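Local coordinates for protein HAD superfamily hydrolase (Brucella suis biovar 1, PDB 6NQ4) that probably acts as a phosphatase of the haloacid dehalogenase superfamily, and in this crystal binds a sodium ion beside a phosphate ion, at residues C41-V46 with A86-L91; P56-L61 with E95-R100. All blocks are in the same frame, centred on the assembly; numbering follows the deposited sequence.

Interaction 1. Residues C41-V46 with A86-L91. With NA (sodium ion), chain H; PO4 (phosphate ion), chain G.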
ATOM      1  N   CYS A  41      -9.759   1.966  -3.676  1.00 17.11           N
ATOM      2  CA  CYS A  41      -9.259   3.327  -3.504  1.00 15.90           C
ATOM      3  C   CYS A  41      -8.011   3.358  -2.630  1.00 15.24           C
ATOM      4  O   CYS A  41      -8.011   2.824  -1.521  1.00 15.97           O
ATOM      5  CB  CYS A  41     -10.346   4.239  -2.925  1.00 17.19           C
ATOM      6  SG  CYS A  41      -9.899   6.006  -2.912  1.00 19.08           S
ATOM      7  N   ASP A  42      -6.990   4.058  -3.112  1.00 16.50           N
ATOM      8  CA  ASP A  42      -5.766   4.344  -2.375  1.00 17.33           C
ATOM      9  C   ASP A  42      -6.073   5.147  -1.104  1.00 16.67           C
ATOM     10  O   ASP A  42      -7.073   5.866  -1.023  1.00 17.53           O
ATOM     11  CB  ASP A  42      -4.945   5.216  -3.334  1.00 21.52           C
ATOM     12  CG  ASP A  42      -3.530   5.388  -2.938  1.00 23.21           C
ATOM     13  OD1 ASP A  42      -3.033   4.575  -2.142  1.00 22.55           O
ATOM     14  OD2 ASP A  42      -2.914   6.345  -3.468  1.00 24.05           O
ATOM     15  N   VAL A  43      -5.191   5.037  -0.107  1.00 16.95           N
ATOM     16  CA  VAL A  43      -5.364   5.755   1.160  1.00 15.88           C
ATOM     17  C   VAL A  43      -4.410   6.954   1.290  1.00 16.73           C
ATOM     18  O   VAL A  43      -4.846   8.114   1.213  1.00 18.00           O
ATOM     19  CB  VAL A  43      -5.287   4.803   2.377  1.00 15.74           C
ATOM     20  CG1 VAL A  43      -5.388   5.596   3.694  1.00 18.01           C
ATOM     21  CG2 VAL A  43      -6.413   3.731   2.311  1.00 17.56           C
ATOM     22  N   TRP A  44      -3.109   6.712   1.469  1.00 15.59           N
ATOM     23  CA  TRP A  44      -2.184   7.837   1.651  1.00 15.91           C
ATOM     24  C   TRP A  44      -2.108   8.701   0.396  1.00 18.01           C
ATOM     25  O   TRP A  44      -1.916   8.203  -0.718  1.00 20.09           O
ATOM     26  CB  TRP A  44      -0.794   7.337   2.018  1.00 16.32           C
ATOM     27  CG  TRP A  44      -0.574   7.239   3.490  1.00 17.66           C
ATOM     28  CD1 TRP A  44       0.071   8.146   4.286  1.00 19.15           C
ATOM     29  CD2 TRP A  44      -1.018   6.201   4.346  1.00 17.62           C
ATOM     30  NE1 TRP A  44       0.089   7.714   5.577  1.00 20.12           N
ATOM     31  CE2 TRP A  44      -0.568   6.513   5.649  1.00 16.86           C
ATOM     32  CE3 TRP A  44      -1.724   5.008   4.133  1.00 17.91           C
ATOM     33  CZ2 TRP A  44      -0.824   5.692   6.752  1.00 18.66           C
ATOM     34  CZ3 TRP A  44      -1.984   4.189   5.228  1.00 19.44           C
ATOM     35  CH2 TRP A  44      -1.532   4.533   6.521  1.00 19.70           C
ATOM     36  N   GLY A  45      -2.263  10.003   0.586  1.00 17.51           N
ATOM     37  CA  GLY A  45      -2.236  10.938  -0.503  1.00 19.63           C
ATOM     38  C   GLY A  45      -3.562  11.150  -1.178  1.00 19.03           C
ATOM     39  O   GLY A  45      -3.659  12.032  -2.055  1.00 22.86           O
ATOM     40  N   VAL A  46      -4.577  10.360  -0.828  1.00 18.05           N
ATOM     41  CA  VAL A  46      -5.878  10.433  -1.483  1.00 18.71           C
ATOM     42  C   VAL A  46      -6.959  10.653  -0.438  1.00 18.90           C
ATOM     43  O   VAL A  46      -7.794  11.554  -0.581  1.00 22.51           O
ATOM     44  CB  VAL A  46      -6.136   9.174  -2.336  1.00 20.97           C
ATOM     45  CG1 VAL A  46      -7.579   9.168  -2.853  1.00 22.57           C
ATOM     46  CG2 VAL A  46      -5.132   9.105  -3.500  1.00 23.09           C
ATOM     47  N   ALA A  86      -7.946   2.096  12.679  1.00 12.21           N
ATOM     48  CA  ALA A  86      -7.869   2.926  13.881  1.00 12.50           C
ATOM     49  C   ALA A  86      -7.207   4.264  13.583  1.00 12.87           C
ATOM     50  O   ALA A  86      -7.668   5.319  14.046  1.00 14.03           O
ATOM     51  CB  ALA A  86      -7.094   2.190  14.970  1.00 13.62           C
ATOM     52  N   GLN A  87      -6.131   4.243  12.799  1.00 12.93           N
ATOM     53  CA  GLN A  87      -5.464   5.491  12.454  1.00 14.40           C
ATOM     54  C   GLN A  87      -6.380   6.401  11.642  1.00 15.08           C
ATOM     55  O   GLN A  87      -6.439   7.615  11.898  1.00 15.29           O
ATOM     56  CB  GLN A  87      -4.173   5.204  11.710  1.00 16.08           C
ATOM     57  CG  GLN A  87      -3.515   6.463  11.223  1.00 18.77           C
ATOM     58  CD  GLN A  87      -2.256   6.140  10.481  1.00 19.90           C
ATOM     59  OE1 GLN A  87      -2.196   5.131   9.771  1.00 19.95           O
ATOM     60  NE2 GLN A  87      -1.236   6.996  10.618  1.00 22.23           N
ATOM     61  N   MET A  88      -7.118   5.838  10.674  1.00 13.74           N
ATOM     62  CA  MET A  88      -8.072   6.639   9.913  1.00 15.57           C
ATOM     63  C   MET A  88      -9.107   7.273  10.828  1.00 15.04           C
ATOM     64  O   MET A  88      -9.477   8.437  10.640  1.00 15.58           O
ATOM     65  CB  MET A  88      -8.777   5.771   8.869  1.00 16.89           C
ATOM     66  CG  MET A  88      -7.913   5.449   7.658  1.00 18.42           C
ATOM     67  SD  MET A  88      -8.902   4.863   6.280  1.00 23.86           S
ATOM     68  CE  MET A  88      -9.596   3.431   7.011  1.00 22.47           C
ATOM     69  N   SER A  89      -9.618   6.511  11.804  1.00 14.29           N
ATOM     70  CA  SER A  89     -10.599   7.066  12.740  1.00 14.68           C
ATOM     71  C   SER A  89     -10.012   8.232  13.523  1.00 15.15           C
ATOM     72  O   SER A  89     -10.670   9.265  13.694  1.00 17.40           O
ATOM     73  CB  SER A  89     -11.103   5.969  13.684  1.00 14.99           C
ATOM     74  OG  SER A  89     -11.858   5.032  12.946  1.00 19.31           O
ATOM     75  N   LEU A  90      -8.774   8.078  14.014  1.00 13.80           N
ATOM     76  CA  LEU A  90      -8.110   9.171  14.729  1.00 15.17           C
ATOM     77  C   LEU A  90      -7.948  10.405  13.847  1.00 16.23           C
ATOM     78  O   LEU A  90      -8.015  11.533  14.353  1.00 18.67           O
ATOM     79  CB  LEU A  90      -6.759   8.686  15.275  1.00 16.37           C
ATOM     80  CG  LEU A  90      -6.916   7.813  16.538  1.00 18.20           C
ATOM     81  CD1 LEU A  90      -5.747   6.860  16.645  1.00 18.29           C
ATOM     82  CD2 LEU A  90      -6.962   8.690  17.780  1.00 22.37           C
ATOM     83  N   LEU A  91      -7.771  10.214  12.532  1.00 14.82           N
ATOM     84  CA  LEU A  91      -7.636  11.313  11.581  1.00 16.03           C
ATOM     85  C   LEU A  91      -8.979  11.842  11.086  1.00 18.69           C
ATOM     86  O   LEU A  91      -8.997  12.738  10.243  1.00 20.39           O
ATOM     87  CB  LEU A  91      -6.773  10.856  10.395  1.00 16.61           C
ATOM     88  CG  LEU A  91      -5.322  10.550  10.749  1.00 17.91           C
ATOM     89  CD1 LEU A  91      -4.564   9.959   9.566  1.00 20.19           C
ATOM     90  CD2 LEU A  91      -4.651  11.838  11.264  1.00 22.11           C
TER
HETATM   91 NA    NA H 306      -0.812   7.114  -2.502  1.00 20.09          NA
HETATM   92  P   PO4 G 305      -0.841   3.942  -0.107  0.85 18.16           P
HETATM   93  O1  PO4 G 305      -0.838   5.133  -1.066  0.85 19.60           O
HETATM   94  O2  PO4 G 305      -1.958   4.083   0.912  0.85 16.10           O
HETATM   95  O3  PO4 G 305       0.520   4.165   0.581  0.85 21.39           O
HETATM   96  O4  PO4 G 305      -0.820   2.638  -0.866  0.85 17.76           O
HETATM   97  O   HOH W   1       0.220   5.436  -4.028  1.00 21.38           O
HETATM   98  O   HOH W   2       1.244   7.694  -1.251  1.00 23.53           O
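The indole of Trp44 meets an amide oxygen from one direction and a phosphate from another. Gln87 OE1 approaches the six-membered ring obliquely, 3.4 Å from Trp44 CZ2 and about as near CH2, with the amide and ring planes 66° apart. No hydrogen bond joins the two; OE1 accepts one from Arg79 instead. An extended chain brings OE1 to the CZ2 and CH2 side of the ring: Gln87 CG lies anti to the backbone N (chi1 175°), and the next torsion is also trans. The two side chains cross at about a right angle. Nearer the core, Val43 CG1 touches the thioether of Met88, with SD 4.4 Å away, a looser apolar contact backed by Leu73 of strand 70-75.

Residues 41-46 leave the end of strand 38-41 as the first sequence motif of the haloacid dehalogenase fold. Asp42 holds the position of the motif's first aspartate, the nucleophile in well-studied relatives, while Trp44 stands where many of them have a second aspartate. What Trp44 gives the metal is its backbone: the sodium ion lies 2.4 Å from Trp44 O. Asp42 OD2, Asp246, one phosphate oxygen and two waters complete six ligands. The other carboxylate oxygen, Asp42 OD1, forms a salt bridge with Lys215. Phosphate O2 accepts a nearly straight hydrogen bond from Trp44 N (2.9 Å, 162°) and lies at the indole edge, 3.4 Å from Trp44 CE3. Thr75, Asn76 and Lys215 also hydrogen-bond to this phosphate, which probably came from the crystallisation liquor.

Interaction 2. Residues P56-L61 with E95-R100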
ATOM      1  N   PRO A  56     -13.076  16.504   1.126  1.00 23.07           N
ATOM      2  CA  PRO A  56     -13.737  16.208  -0.159  1.00 23.15           C
ATOM      3  C   PRO A  56     -13.663  14.748  -0.556  1.00 21.58           C
ATOM      4  O   PRO A  56     -14.619  14.225  -1.141  1.00 22.24           O
ATOM      5  CB  PRO A  56     -13.002  17.108  -1.159  1.00 25.26           C
ATOM      6  CG  PRO A  56     -12.476  18.247  -0.317  1.00 25.30           C
ATOM      7  CD  PRO A  56     -12.062  17.566   0.982  1.00 24.75           C
ATOM      8  N   ALA A  57     -12.535  14.080  -0.279  1.00 20.42           N
ATOM      9  CA  ALA A  57     -12.406  12.669  -0.618  1.00 20.34           C
ATOM     10  C   ALA A  57     -13.367  11.829   0.201  1.00 20.08           C
ATOM     11  O   ALA A  57     -14.015  10.917  -0.330  1.00 20.95           O
ATOM     12  CB  ALA A  57     -10.967  12.219  -0.377  1.00 19.76           C
ATOM     13  N   ILE A  58     -13.454  12.109   1.503  1.00 19.99           N
ATOM     14  CA  ILE A  58     -14.400  11.389   2.359  1.00 19.48           C
ATOM     15  C   ILE A  58     -15.817  11.549   1.822  1.00 20.26           C
ATOM     16  O   ILE A  58     -16.574  10.574   1.695  1.00 20.57           O
ATOM     17  CB  ILE A  58     -14.275  11.896   3.808  1.00 19.59           C
ATOM     18  CG1 ILE A  58     -12.932  11.460   4.425  1.00 19.77           C
ATOM     19  CG2 ILE A  58     -15.492  11.474   4.647  1.00 20.43           C
ATOM     20  CD1 ILE A  58     -12.598  12.183   5.704  1.00 20.94           C
ATOM     21  N   ALA A  59     -16.182  12.780   1.458  1.00 21.24           N
ATOM     22  CA  ALA A  59     -17.541  13.035   0.984  1.00 21.56           C
ATOM     23  C   ALA A  59     -17.823  12.307  -0.327  1.00 23.41           C
ATOM     24  O   ALA A  59     -18.920  11.761  -0.521  1.00 22.93           O
ATOM     25  CB  ALA A  59     -17.768  14.538   0.842  1.00 23.07           C
ATOM     26  N   ALA A  60     -16.845  12.277  -1.236  1.00 21.82           N
ATOM     27  CA  ALA A  60     -17.019  11.574  -2.504  1.00 22.30           C
ATOM     28  C   ALA A  60     -17.227  10.077  -2.286  1.00 21.60           C
ATOM     29  O   ALA A  60     -18.075   9.455  -2.940  1.00 22.39           O
ATOM     30  CB  ALA A  60     -15.799  11.821  -3.389  1.00 23.08           C
ATOM     31  N   LEU A  61     -16.456   9.475  -1.373  1.00 19.45           N
ATOM     32  CA  LEU A  61     -16.636   8.056  -1.079  1.00 18.56           C
ATOM     33  C   LEU A  61     -17.989   7.789  -0.418  1.00 19.82           C
ATOM     34  O   LEU A  61     -18.659   6.804  -0.749  1.00 20.93           O
ATOM     35  CB  LEU A  61     -15.464   7.551  -0.231  1.00 17.76           C
ATOM     36  CG  LEU A  61     -14.103   7.624  -0.932  1.00 17.73           C
ATOM     37  CD1 LEU A  61     -13.018   7.277   0.047  1.00 18.83           C
ATOM     38  CD2 LEU A  61     -14.019   6.708  -2.166  1.00 19.24           C
ATOM     39  N   GLU A  95     -16.471   5.717   9.484  1.00 20.65           N
ATOM     40  CA  GLU A  95     -16.529   4.354   8.967  1.00 23.13           C
ATOM     41  C   GLU A  95     -17.524   4.215   7.821  1.00 21.59           C
ATOM     42  O   GLU A  95     -17.372   3.303   6.999  1.00 21.70           O
ATOM     43  CB  GLU A  95     -16.678   3.300  10.084  1.00 28.51           C
ATOM     44  CG  GLU A  95     -17.852   3.479  11.037  1.00 29.21           C
ATOM     45  CD  GLU A  95     -17.686   2.753  12.390  1.00 28.45           C
ATOM     46  OE1 GLU A  95     -18.394   1.740  12.619  1.00 25.19           O
ATOM     47  OE2 GLU A  95     -16.865   3.213  13.230  1.00 30.39           O
ATOM     48  N   ASN A  96     -18.502   5.132   7.703  1.00 22.84           N
ATOM     49  CA  ASN A  96     -19.450   5.061   6.592  1.00 22.91           C
ATOM     50  C   ASN A  96     -18.852   5.490   5.249  1.00 22.91           C
ATOM     51  O   ASN A  96     -19.577   5.497   4.247  1.00 23.97           O
ATOM     52  CB  ASN A  96     -20.774   5.785   6.905  1.00 24.50           C
ATOM     53  CG  ASN A  96     -20.625   7.302   7.009  1.00 25.01           C
ATOM     54  OD1 ASN A  96     -19.581   7.866   6.701  1.00 24.48           O
ATOM     55  ND2 ASN A  96     -21.700   7.969   7.449  1.00 30.41           N
ATOM     56  N   ALA A  97     -17.563   5.842   5.192  1.00 20.17           N
ATOM     57  CA  ALA A  97     -16.920   6.191   3.927  1.00 20.22           C
ATOM     58  C   ALA A  97     -16.336   4.991   3.194  1.00 19.08           C
ATOM     59  O   ALA A  97     -15.864   5.142   2.062  1.00 21.01           O
ATOM     60  CB  ALA A  97     -15.815   7.231   4.144  1.00 21.22           C
ATOM     61  N   TYR A  98     -16.334   3.811   3.801  1.00 17.12           N
ATOM     62  CA  TYR A  98     -15.741   2.651   3.157  1.00 16.79           C
ATOM     63  C   TYR A  98     -16.419   1.398   3.688  1.00 16.74           C
ATOM     64  O   TYR A  98     -17.065   1.416   4.743  1.00 19.06           O
ATOM     65  CB  TYR A  98     -14.209   2.618   3.390  1.00 16.91           C
ATOM     66  CG  TYR A  98     -13.828   2.607   4.863  1.00 16.66           C
ATOM     67  CD1 TYR A  98     -13.696   3.795   5.574  1.00 16.76           C
ATOM     68  CD2 TYR A  98     -13.625   1.408   5.545  1.00 18.21           C
ATOM     69  CE1 TYR A  98     -13.373   3.788   6.930  1.00 18.33           C
ATOM     70  CE2 TYR A  98     -13.309   1.391   6.884  1.00 17.82           C
ATOM     71  CZ  TYR A  98     -13.186   2.574   7.583  1.00 17.69           C
ATOM     72  OH  TYR A  98     -12.855   2.536   8.926  1.00 20.29           O
ATOM     73  N   ASP A  99     -16.266   0.304   2.947  1.00 17.82           N
ATOM     74  CA  ASP A  99     -16.763  -0.990   3.390  1.00 17.65           C
ATOM     75  C   ASP A  99     -15.695  -1.832   4.064  1.00 18.09           C
ATOM     76  O   ASP A  99     -15.976  -2.467   5.087  1.00 20.90           O
ATOM     77  CB  ASP A  99     -17.346  -1.760   2.201  1.00 18.78           C
ATOM     78  CG  ASP A  99     -18.629  -1.139   1.696  1.00 20.56           C
ATOM     79  OD1 ASP A  99     -19.702  -1.542   2.198  1.00 23.93           O
ATOM     80  OD2 ASP A  99     -18.561  -0.230   0.834  1.00 20.02           O
ATOM     81  N   ARG A 100     -14.473  -1.824   3.535  1.00 16.78           N
ATOM     82  CA  ARG A 100     -13.405  -2.648   4.082  1.00 17.63           C
ATOM     83  C   ARG A 100     -12.069  -2.038   3.697  1.00 15.61           C
ATOM     84  O   ARG A 100     -11.975  -1.300   2.707  1.00 16.63           O
ATOM     85  CB  ARG A 100     -13.501  -4.106   3.601  1.00 23.02           C
ATOM     86  CG  ARG A 100     -13.500  -5.072   4.776  1.00 33.25           C
ATOM     87  CD  ARG A 100     -13.524  -6.524   4.368  1.00 37.17           C
ATOM     88  NE  ARG A 100     -14.841  -7.121   4.520  1.00 41.74           N
ATOM     89  CZ  ARG A 100     -15.111  -8.368   4.160  1.00 43.36           C
ATOM     90  NH1 ARG A 100     -16.330  -8.868   4.319  1.00 45.31           N
ATOM     91  NH2 ARG A 100     -14.146  -9.109   3.630  1.00 43.77           N
TER
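Ala97 sits against helix 55-66 in the Rossmann-like core domain of the haloacid dehalogenase fold. That helix makes the beta-alpha-beta crossover from strand 38-41 to strand 70-75, and the short 3-10 turn 95-97 belongs to the following connection, which leads from helix 81-90 into edge strand 100-103. The backbones come close here, with the CA atoms of Leu61 and Ala97 5.3 Å apart, a spacing that the small methyl group of Ala97 permits.

The apolar contacts converge on that methyl. Ala97 CB points at the helix and touches residues one turn apart: Ile58 through CG2, at 4.3 Å, and Leu61 through CB, at 4.4 Å.

The backbone contact is tighter. Ala97 O lies 3.3 Å from Leu61 CB, which makes this approach by its place on the helix. The branch beyond it stays farther off, with Leu61 CD1 4.1 Å from Ala97 O. This oxygen is buried against hydrocarbon and has no hydrogen-bonding partner.

Polar bonds are supplied by the next turn of the same helix. Arg65 reaches the loop with both terminal nitrogens, one in a salt bridge with Asp99 and one bonded to the backbone oxygen of Asn96, while Gln62 donates to the side chain of Asn96. Asp99 is gripped again by Ile71 N of strand 70-75.

Within the loop, the chain folds back over an aromatic ring: Glu95 O stands 3.9 Å above the plane of Tyr98, over its centre, and Arg100 N meets the same ring at its edge, in plane.

From the N terminus, the chain leaves strand 38-41 through residues 41-46, enters helix 55-66, returns along strand 70-75, and runs through helix 81-90 toward strand 100-103. Interaction 1 closes its loop when residues 86-91 come back to 41-46. Interaction 2 starts inside that loop at 56-61 and closes beyond it at 95-100, so the two cross. They also touch in space, with centres about 10 Å apart: Val46 O meets Ala57 CB at 3.2 Å, and Met88 CE meets Tyr98 CZ at 3.7 Å. Together they tie the metal-binding loop, both helices and the approach to edge strand 100-103 around strand 70-75.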